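Local coordinates for uncharacterized protein (Bacteroides ovatus, PDB 4E6F) that is of unknown function but belongs to the DUF4468 family, whose domain adopts a TBP-like fold of helices packed on an antiparallel sheet, at residues A[93-99]-A[112-118]; A[56-62]-A[75-79]; A[38-42]-A[66-72]. All coordinates share one frame; numbering follows the deposited sequence.

Contact 1: A[93-99]-A[112-118]. With EDO (1,2-ethanediol), chain E.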
# COMPACT_ATOMS: atom_id res chain seq x y z
N THR A 93 -9.46 1.66 -11.22
CA THR A 93 -8.62 0.56 -11.63
C THR A 93 -8.72 -0.55 -10.60
O THR A 93 -8.96 -0.29 -9.42
CB THR A 93 -7.14 0.98 -11.80
OG1 THR A 93 -6.41 -0.12 -12.35
CG2 THR A 93 -6.47 1.42 -10.49
N LEU A 94 -8.51 -1.79 -11.05
CA LEU A 94 -8.33 -2.87 -10.09
C LEU A 94 -6.87 -2.81 -9.68
O LEU A 94 -6.02 -2.41 -10.49
CB LEU A 94 -8.66 -4.23 -10.74
CG LEU A 94 -8.86 -5.41 -9.79
CD1 LEU A 94 -10.19 -5.27 -9.01
CD2 LEU A 94 -8.80 -6.74 -10.57
N VAL A 95 -6.57 -3.18 -8.45
CA VAL A 95 -5.19 -3.28 -8.00
C VAL A 95 -5.04 -4.62 -7.31
O VAL A 95 -5.94 -5.03 -6.59
CB VAL A 95 -4.72 -2.09 -7.10
CG1 VAL A 95 -5.49 -2.04 -5.78
CG2 VAL A 95 -3.21 -2.15 -6.84
N ASN A 96 -3.92 -5.30 -7.55
CA ASN A 96 -3.54 -6.53 -6.84
C ASN A 96 -2.24 -6.24 -6.18
O ASN A 96 -1.39 -5.55 -6.75
CB ASN A 96 -3.45 -7.74 -7.76
CG ASN A 96 -4.79 -8.27 -8.17
OD1 ASN A 96 -5.40 -9.15 -7.51
ND2 ASN A 96 -5.31 -7.71 -9.24
N TYR A 97 -2.07 -6.75 -4.96
CA TYR A 97 -0.84 -6.43 -4.22
C TYR A 97 -0.53 -7.51 -3.20
O TYR A 97 -1.38 -8.35 -2.92
CB TYR A 97 -1.01 -5.06 -3.49
CG TYR A 97 -2.25 -4.98 -2.62
CD1 TYR A 97 -2.25 -5.50 -1.32
CD2 TYR A 97 -3.45 -4.48 -3.12
CE1 TYR A 97 -3.40 -5.47 -0.53
CE2 TYR A 97 -4.61 -4.42 -2.32
CZ TYR A 97 -4.57 -4.92 -1.03
OH TYR A 97 -5.70 -4.89 -0.24
N GLN A 98 0.66 -7.43 -2.58
CA GLN A 98 1.01 -8.28 -1.46
C GLN A 98 1.36 -7.39 -0.28
O GLN A 98 2.00 -6.35 -0.46
CB GLN A 98 2.20 -9.18 -1.83
CG GLN A 98 2.65 -10.08 -0.67
CD GLN A 98 3.66 -11.12 -1.10
OE1 GLN A 98 3.52 -11.76 -2.16
NE2 GLN A 98 4.68 -11.33 -0.25
N ILE A 99 0.87 -7.77 0.91
CA ILE A 99 1.24 -7.10 2.17
C ILE A 99 2.21 -8.03 2.86
O ILE A 99 1.86 -9.19 3.08
CB ILE A 99 0.04 -6.82 3.10
CG1 ILE A 99 -1.12 -6.17 2.35
CG2 ILE A 99 0.50 -5.95 4.31
CD1 ILE A 99 -2.43 -6.05 3.24
N LEU A 112 4.28 -2.96 1.27
CA LEU A 112 3.25 -3.13 0.25
C LEU A 112 4.00 -3.30 -1.07
O LEU A 112 4.72 -2.38 -1.50
CB LEU A 112 2.28 -1.94 0.23
CG LEU A 112 1.20 -1.99 -0.84
CD1 LEU A 112 0.15 -3.05 -0.50
CD2 LEU A 112 0.52 -0.63 -0.99
N GLU A 113 3.89 -4.48 -1.66
CA GLU A 113 4.68 -4.79 -2.85
C GLU A 113 3.92 -5.61 -3.88
O GLU A 113 2.74 -5.91 -3.69
CB GLU A 113 5.94 -5.56 -2.40
CG GLU A 113 5.65 -6.82 -1.60
CD GLU A 113 6.89 -7.61 -1.20
OE1 GLU A 113 7.94 -7.45 -1.86
OE2 GLU A 113 6.81 -8.37 -0.21
N LYS A 114 4.61 -5.93 -5.00
CA LYS A 114 4.04 -6.71 -6.10
C LYS A 114 2.72 -6.06 -6.58
O LYS A 114 1.71 -6.74 -6.77
CB LYS A 114 3.85 -8.18 -5.68
CG LYS A 114 5.16 -8.84 -5.30
CD LYS A 114 4.90 -10.29 -4.91
CE LYS A 114 6.14 -10.95 -4.40
NZ LYS A 114 5.83 -12.37 -4.04
N ILE A 115 2.76 -4.74 -6.75
CA ILE A 115 1.58 -3.97 -7.13
C ILE A 115 1.39 -4.00 -8.63
O ILE A 115 2.30 -3.64 -9.39
CB ILE A 115 1.73 -2.52 -6.63
CG1 ILE A 115 1.90 -2.50 -5.09
CG2 ILE A 115 0.53 -1.64 -7.12
CD1 ILE A 115 2.37 -1.20 -4.51
N ARG A 116 0.19 -4.41 -9.06
CA ARG A 116 -0.15 -4.43 -10.47
C ARG A 116 -1.59 -4.00 -10.64
O ARG A 116 -2.45 -4.29 -9.80
CB ARG A 116 0.11 -5.81 -11.10
CG ARG A 116 -0.68 -6.93 -10.48
CD ARG A 116 -0.34 -8.28 -11.10
NE ARG A 116 -1.01 -9.35 -10.36
CZ ARG A 116 -2.25 -9.75 -10.58
NH1 ARG A 116 -2.98 -9.19 -11.54
NH2 ARG A 116 -2.79 -10.70 -9.83
N PHE A 117 -1.84 -3.31 -11.73
CA PHE A 117 -3.14 -2.75 -12.04
C PHE A 117 -3.78 -3.45 -13.20
O PHE A 117 -3.08 -3.86 -14.14
CB PHE A 117 -2.98 -1.27 -12.40
CG PHE A 117 -2.25 -0.43 -11.37
CD1 PHE A 117 -2.89 -0.03 -10.20
CD2 PHE A 117 -0.93 -0.05 -11.58
CE1 PHE A 117 -2.21 0.73 -9.23
CE2 PHE A 117 -0.25 0.72 -10.62
CZ PHE A 117 -0.90 1.13 -9.47
N THR A 118 -5.11 -3.60 -13.13
CA THR A 118 -5.93 -4.14 -14.21
C THR A 118 -6.98 -3.08 -14.48
O THR A 118 -7.88 -2.86 -13.65
CB THR A 118 -6.49 -5.52 -13.88
OG1 THR A 118 -5.41 -6.36 -13.49
CG2 THR A 118 -7.22 -6.14 -15.08
C1 EDO E . -0.25 -9.81 -6.51
O1 EDO E . 0.51 -9.28 -5.43
C2 EDO E . -1.40 -10.69 -5.97
O2 EDO E . -2.29 -9.92 -5.15

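Contact 2: A[56-62]-A[75-79]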
# COMPACT_ATOMS: atom_id res chain seq x y z
N ASN A 56 -11.93 -6.43 2.02
CA ASN A 56 -11.94 -6.35 0.55
C ASN A 56 -13.12 -7.12 -0.05
O ASN A 56 -13.51 -6.85 -1.18
CB ASN A 56 -10.63 -6.88 -0.03
CG ASN A 56 -9.42 -6.04 0.30
OD1 ASN A 56 -9.54 -4.93 0.84
ND2 ASN A 56 -8.22 -6.52 -0.08
N LYS A 57 -13.67 -8.09 0.71
CA LYS A 57 -14.85 -8.90 0.33
C LYS A 57 -14.68 -9.60 -1.03
O LYS A 57 -15.55 -9.51 -1.91
CB LYS A 57 -16.14 -8.04 0.34
CG LYS A 57 -16.46 -7.45 1.70
CD LYS A 57 -17.74 -6.59 1.67
CE LYS A 57 -17.51 -5.19 1.14
NZ LYS A 57 -18.78 -4.43 1.02
N ASN A 58 -13.54 -10.28 -1.23
CA ASN A 58 -13.32 -11.08 -2.44
C ASN A 58 -12.39 -12.25 -2.12
O ASN A 58 -11.63 -12.22 -1.14
CB ASN A 58 -12.81 -10.28 -3.64
CG ASN A 58 -11.49 -9.59 -3.43
OD1 ASN A 58 -10.46 -10.21 -3.11
ND2 ASN A 58 -11.48 -8.29 -3.65
N ILE A 59 -12.45 -13.28 -2.98
CA ILE A 59 -11.65 -14.49 -2.80
C ILE A 59 -10.14 -14.27 -3.07
O ILE A 59 -9.33 -15.07 -2.61
CB ILE A 59 -12.24 -15.65 -3.65
CG1 ILE A 59 -12.16 -15.34 -5.17
CG2 ILE A 59 -13.68 -15.96 -3.19
CD1 ILE A 59 -12.50 -16.58 -6.10
N ASP A 60 -9.76 -13.17 -3.74
CA ASP A 60 -8.35 -12.88 -4.03
C ASP A 60 -7.69 -12.03 -2.93
O ASP A 60 -6.59 -11.50 -3.11
CB ASP A 60 -8.23 -12.19 -5.39
CG ASP A 60 -8.50 -13.16 -6.53
OD1 ASP A 60 -7.63 -13.98 -6.83
OD2 ASP A 60 -9.63 -13.14 -7.06
N SER A 61 -8.36 -11.94 -1.75
CA SER A 61 -7.85 -11.21 -0.60
C SER A 61 -7.81 -12.12 0.62
O SER A 61 -8.86 -12.54 1.13
CB SER A 61 -8.71 -9.98 -0.34
OG SER A 61 -8.63 -9.11 -1.47
N ARG A 62 -6.60 -12.47 1.08
CA ARG A 62 -6.46 -13.39 2.20
C ARG A 62 -5.01 -13.46 2.67
O ARG A 62 -4.07 -13.16 1.88
CB ARG A 62 -6.91 -14.82 1.77
CG ARG A 62 -6.15 -15.31 0.51
CD ARG A 62 -6.57 -16.70 0.07
NE ARG A 62 -7.96 -16.65 -0.38
CZ ARG A 62 -8.75 -17.71 -0.44
NH1 ARG A 62 -8.28 -18.92 -0.13
NH2 ARG A 62 -10.01 -17.59 -0.83
N GLY A 75 0.13 -11.52 2.99
CA GLY A 75 -1.21 -11.69 2.45
C GLY A 75 -1.28 -11.09 1.07
O GLY A 75 -0.41 -10.31 0.67
N VAL A 76 -2.30 -11.48 0.33
CA VAL A 76 -2.54 -10.90 -0.99
C VAL A 76 -3.88 -10.19 -0.95
O VAL A 76 -4.78 -10.60 -0.21
CB VAL A 76 -2.44 -11.91 -2.14
CG1 VAL A 76 -1.02 -12.49 -2.19
CG2 VAL A 76 -3.50 -13.03 -2.02
N GLY A 77 -3.99 -9.13 -1.73
CA GLY A 77 -5.23 -8.37 -1.76
C GLY A 77 -5.58 -7.91 -3.16
O GLY A 77 -4.72 -7.79 -4.04
N GLU A 78 -6.87 -7.63 -3.33
CA GLU A 78 -7.40 -7.14 -4.59
C GLU A 78 -8.49 -6.13 -4.25
O GLU A 78 -9.39 -6.43 -3.46
CB GLU A 78 -7.95 -8.29 -5.43
CG GLU A 78 -8.50 -7.82 -6.77
CD GLU A 78 -9.06 -8.97 -7.57
OE1 GLU A 78 -8.26 -9.78 -8.09
OE2 GLU A 78 -10.30 -9.07 -7.68
N GLU A 79 -8.38 -4.93 -4.82
CA GLU A 79 -9.36 -3.87 -4.55
C GLU A 79 -9.56 -3.00 -5.75
O GLU A 79 -8.73 -2.99 -6.65
CB GLU A 79 -8.85 -2.94 -3.43
CG GLU A 79 -8.77 -3.53 -2.04
CD GLU A 79 -8.24 -2.53 -1.03
OE1 GLU A 79 -8.83 -1.42 -0.91
OE2 GLU A 79 -7.25 -2.85 -0.34
O HOH W 1 -12.14 -5.10 -2.63
O HOH W 2 -11.34 -11.36 -6.62
O HOH W 3 -8.47 -11.61 -9.95

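Contact 3: A[38-42]-A[66-72]. With EDO (1,2-ethanediol), chain F.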
# COMPACT_ATOMS: atom_id res chain seq x y z
N GLN A 38 7.90 -9.80 20.43
CA GLN A 38 7.67 -10.23 19.05
C GLN A 38 6.30 -10.93 18.92
O GLN A 38 5.55 -10.66 17.96
CB GLN A 38 8.80 -11.14 18.58
CG GLN A 38 8.60 -11.62 17.15
CD GLN A 38 9.80 -12.33 16.59
OE1 GLN A 38 10.94 -11.84 16.64
NE2 GLN A 38 9.53 -13.49 15.99
N ALA A 39 5.96 -11.83 19.87
CA ALA A 39 4.70 -12.59 19.85
C ALA A 39 3.48 -11.67 19.93
O ALA A 39 2.53 -11.86 19.18
CB ALA A 39 4.67 -13.60 20.99
N GLN A 40 3.53 -10.61 20.77
CA GLN A 40 2.40 -9.67 20.87
C GLN A 40 2.19 -8.90 19.54
O GLN A 40 1.05 -8.65 19.12
CB GLN A 40 2.68 -8.66 22.01
CG GLN A 40 2.81 -9.34 23.38
CD GLN A 40 3.08 -8.28 24.43
OE1 GLN A 40 4.21 -7.83 24.60
NE2 GLN A 40 2.06 -7.85 25.15
N ILE A 41 3.28 -8.50 18.91
CA ILE A 41 3.21 -7.74 17.64
C ILE A 41 2.66 -8.65 16.53
O ILE A 41 1.77 -8.25 15.76
CB ILE A 41 4.61 -7.18 17.29
CG1 ILE A 41 5.04 -6.13 18.37
CG2 ILE A 41 4.62 -6.54 15.87
CD1 ILE A 41 6.51 -5.72 18.26
N TYR A 42 3.20 -9.90 16.48
CA TYR A 42 2.78 -10.89 15.50
C TYR A 42 1.26 -11.15 15.64
O TYR A 42 0.56 -11.21 14.62
CB TYR A 42 3.61 -12.17 15.69
CG TYR A 42 3.14 -13.32 14.83
CD1 TYR A 42 3.62 -13.49 13.53
CD2 TYR A 42 2.27 -14.28 15.33
CE1 TYR A 42 3.20 -14.56 12.73
CE2 TYR A 42 1.84 -15.35 14.55
CZ TYR A 42 2.30 -15.48 13.25
OH TYR A 42 1.88 -16.55 12.50
N SER A 66 2.29 -17.42 7.06
CA SER A 66 2.65 -16.92 8.38
C SER A 66 3.64 -17.87 9.02
O SER A 66 3.47 -19.10 8.97
CB SER A 66 1.42 -16.66 9.25
OG SER A 66 0.72 -17.86 9.54
N ASP A 67 4.73 -17.32 9.56
CA ASP A 67 5.73 -18.10 10.29
C ASP A 67 5.84 -17.46 11.67
O ASP A 67 6.42 -16.36 11.81
CB ASP A 67 7.07 -18.17 9.57
CG ASP A 67 8.11 -19.00 10.34
OD1 ASP A 67 8.14 -18.91 11.59
OD2 ASP A 67 8.89 -19.69 9.70
N GLU A 68 5.22 -18.08 12.67
CA GLU A 68 5.15 -17.53 14.02
C GLU A 68 6.54 -17.31 14.64
O GLU A 68 6.77 -16.24 15.22
CB GLU A 68 4.29 -18.45 14.92
CG GLU A 68 3.95 -17.85 16.28
CD GLU A 68 2.90 -18.58 17.09
OE1 GLU A 68 2.26 -19.52 16.56
OE2 GLU A 68 2.70 -18.20 18.26
N ALA A 69 7.46 -18.28 14.51
CA ALA A 69 8.79 -18.12 15.13
C ALA A 69 9.56 -16.95 14.50
O ALA A 69 10.15 -16.14 15.24
CB ALA A 69 9.59 -19.41 15.00
N LYS A 70 9.48 -16.81 13.17
CA LYS A 70 10.17 -15.73 12.44
C LYS A 70 9.40 -14.42 12.41
O LYS A 70 9.93 -13.43 11.91
CB LYS A 70 10.47 -16.14 11.01
CG LYS A 70 11.52 -17.20 10.90
CD LYS A 70 11.82 -17.43 9.46
CE LYS A 70 12.79 -18.57 9.28
NZ LYS A 70 13.00 -18.86 7.84
N GLY A 71 8.18 -14.43 12.94
CA GLY A 71 7.30 -13.27 13.02
C GLY A 71 6.98 -12.67 11.66
O GLY A 71 6.78 -11.46 11.57
N THR A 72 6.91 -13.51 10.60
CA THR A 72 6.61 -13.03 9.24
C THR A 72 5.20 -13.41 8.83
O THR A 72 4.73 -14.52 9.13
CB THR A 72 7.63 -13.50 8.19
OG1 THR A 72 7.88 -14.90 8.30
CG2 THR A 72 8.94 -12.72 8.24
C1 EDO F . 3.59 -4.80 26.60
O1 EDO F . 2.30 -5.34 26.79
C2 EDO F . 3.78 -3.47 27.38
O2 EDO F . 3.56 -3.66 28.77
O HOH W 4 6.24 -14.17 16.67

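Contact 1: A[93-99]-A[112-118]
Arg-116, its CG set between the backbone N and the carbonyl carbon (chi1 60°) and its chain extended to NE, lays the guanidinium flat on Asn-96; amide and guanidinium planes lie 8° apart, and Asn-96 CB stands over the centre of the cation. Gln-98, with CG anti to its backbone N (178°), runs alongside Lys-114; Lys-114 NZ donates to Gln-98 OE1 at 3.0 Å, while Gln-98 NE2 turns to Thr-100 OG1, also a partner of Glu-113 OE2. An alanine in place of Gln-98 is likely to cost the Lys-114 ammonium this acceptor and let the long chain swing. These residues sit on the hairpin of strands 90-104 and 107-119 in the TBP-like sheet, where a beta bulge in strand 107-119, with Lys-114 and Ile-115 opposite Tyr-97, shifts the register by one, and Gln-98 N bonds Glu-113 O (2.8 Å). At the bulge, 1,2-ethanediol, probably from the crystallisation liquor, donates to Tyr-97 O and Lys-114 O. On the opposite face, suited to apolar residues because helices 38-54 and 149-169 pack there, Val-95 CG2 touches Ile-115 CG2 at 3.8 Å and Phe-117 CE1 at 3.9 Å. Leu-94 O accepts from Thr-93 OG1 and Thr-118 N, from opposite faces of its plane.

Contact 2: A[56-62]-A[75-79]
Asn-58 and Glu-78 cross at about a right angle where a type I beta turn, Asn-58 to Ser-61, carries the chain from helix 38-54 into strand 62-67 and lies against strand 75-79 of the TBP-like sheet. Asn-58 CG sits between its backbone N and carbonyl carbon (chi1 61°), which brings the amide to Glu-78 O, 2.8 Å from Asn-58 ND2; the oxygen lies in the amide plane, but the donor stands above the carbonyl plane, 44° out of it. Asn-58 OD1 meanwhile accepts from Ser-61 OG at 2.7 Å. That hydroxyl is gripped three times, for Ser-61 OG also accepts from Glu-78 N at 3.0 Å and from Asn-56 ND2, which holds it in its own amide plane. A serine suits this buried spot, being small and able to give and take at once.

Asn-56 also crosses Glu-79 at about a right angle, its OD1 lying 3.3 Å from Glu-79 CG. OD1 and Glu-79 OE2 are both acceptors, and Arg-52 serves the two with different nitrogens, forming a salt bridge to the glutamate, whose OE2 also bonds Tyr-97 OH. Glycine suits position 77, since a beta carbon would sit tightly against Asn-56 ND2.

Asp-60 and Glu-78 instead run side by side, their carboxylate planes 22° apart. Asp-60 OD2 and Glu-78 OE1 are 3.8 Å apart, an unfavourable pairing that could raise the proton affinity of either. A water donates to Asp-60 OD2 and Glu-78 OE2 and probably softens the repulsion.

The strand pairing then begins: Arg-62 and Val-76 form an antiparallel hydrogen-bonded pair, Arg-62 N reaching Val-76 O at 2.9 Å, and the Arg-62 side chain folds back so that Arg-62 NE weakly bonds Ile-59 O at 3.1 Å.

Contact 3: A[38-42]-A[66-72]
The Tyr-42 ring carries Glu-68 on one face and meets Ser-66 CB and Thr-72 O near its plane, at the edge. Glu-68 CA stands over that face, offset toward the rim, in a CH-pi contact 4.0 Å from the ring centroid and 26° off the normal. The Glu-68 side chain continues across the ring at about a right angle to the tyrosine, Glu-68 CG touching Tyr-42 CE2 at 3.7 Å, and its carboxylate ends nearly parallel to the ring plane, 7° away. With CG anti to the backbone N (chi1 173°), Tyr-42 reaches out from near the start of helix 38-54, and its OH comes within 3.3 Å of Ser-66 CB.

The ring packs against the tight connection between strands 62-67 and 72-85. Asp-67 OD1 accepts from Lys-70 N in an Asx motif, and Gly-71 and Thr-72 together face Asp-67 as a G1 beta bulge. Glycine suits the bulge position because its phi is positive and a beta carbon would run into the Gln-38 amide. Gly-71 CA lies 3.7 Å from Tyr-42 CD1.

Gln-38, one helical turn before the tyrosine, stretches an extended chain over the loop. Its NE2 lies 2.8 Å from Ala-69 O in a weak, bent hydrogen bond, and a water that donates to Glu-68 O is weakly linked to the same nitrogen.

Broad contact with an aromatic ring thus does most of the joining, the polar links being few and weak, so the fit of helix start to hairpin turn probably depends more on shape than on directed bonds.

Contacts 1 and 2 adjoin in one sheet, where strands 72-85 and 90-104 are neighbours: Val-95 N bonds Glu-79 O. Contact 1 lies nearest the centre of the chain and pairs two regular strands, with an apolar face under helices and a polar one outside. Contact 2, nearer the surface, replaces most strand pairing by amide, hydroxyl and water bonds. Contact 3 is the most peripheral, its centre about 21 Å from the centre of the chain, and rests on one aromatic ring. Contact 3 holds the start of helix 38-54 and the turn between strands 62-67 and 72-85; contact 2 holds the loop after the helix against strand 72-85.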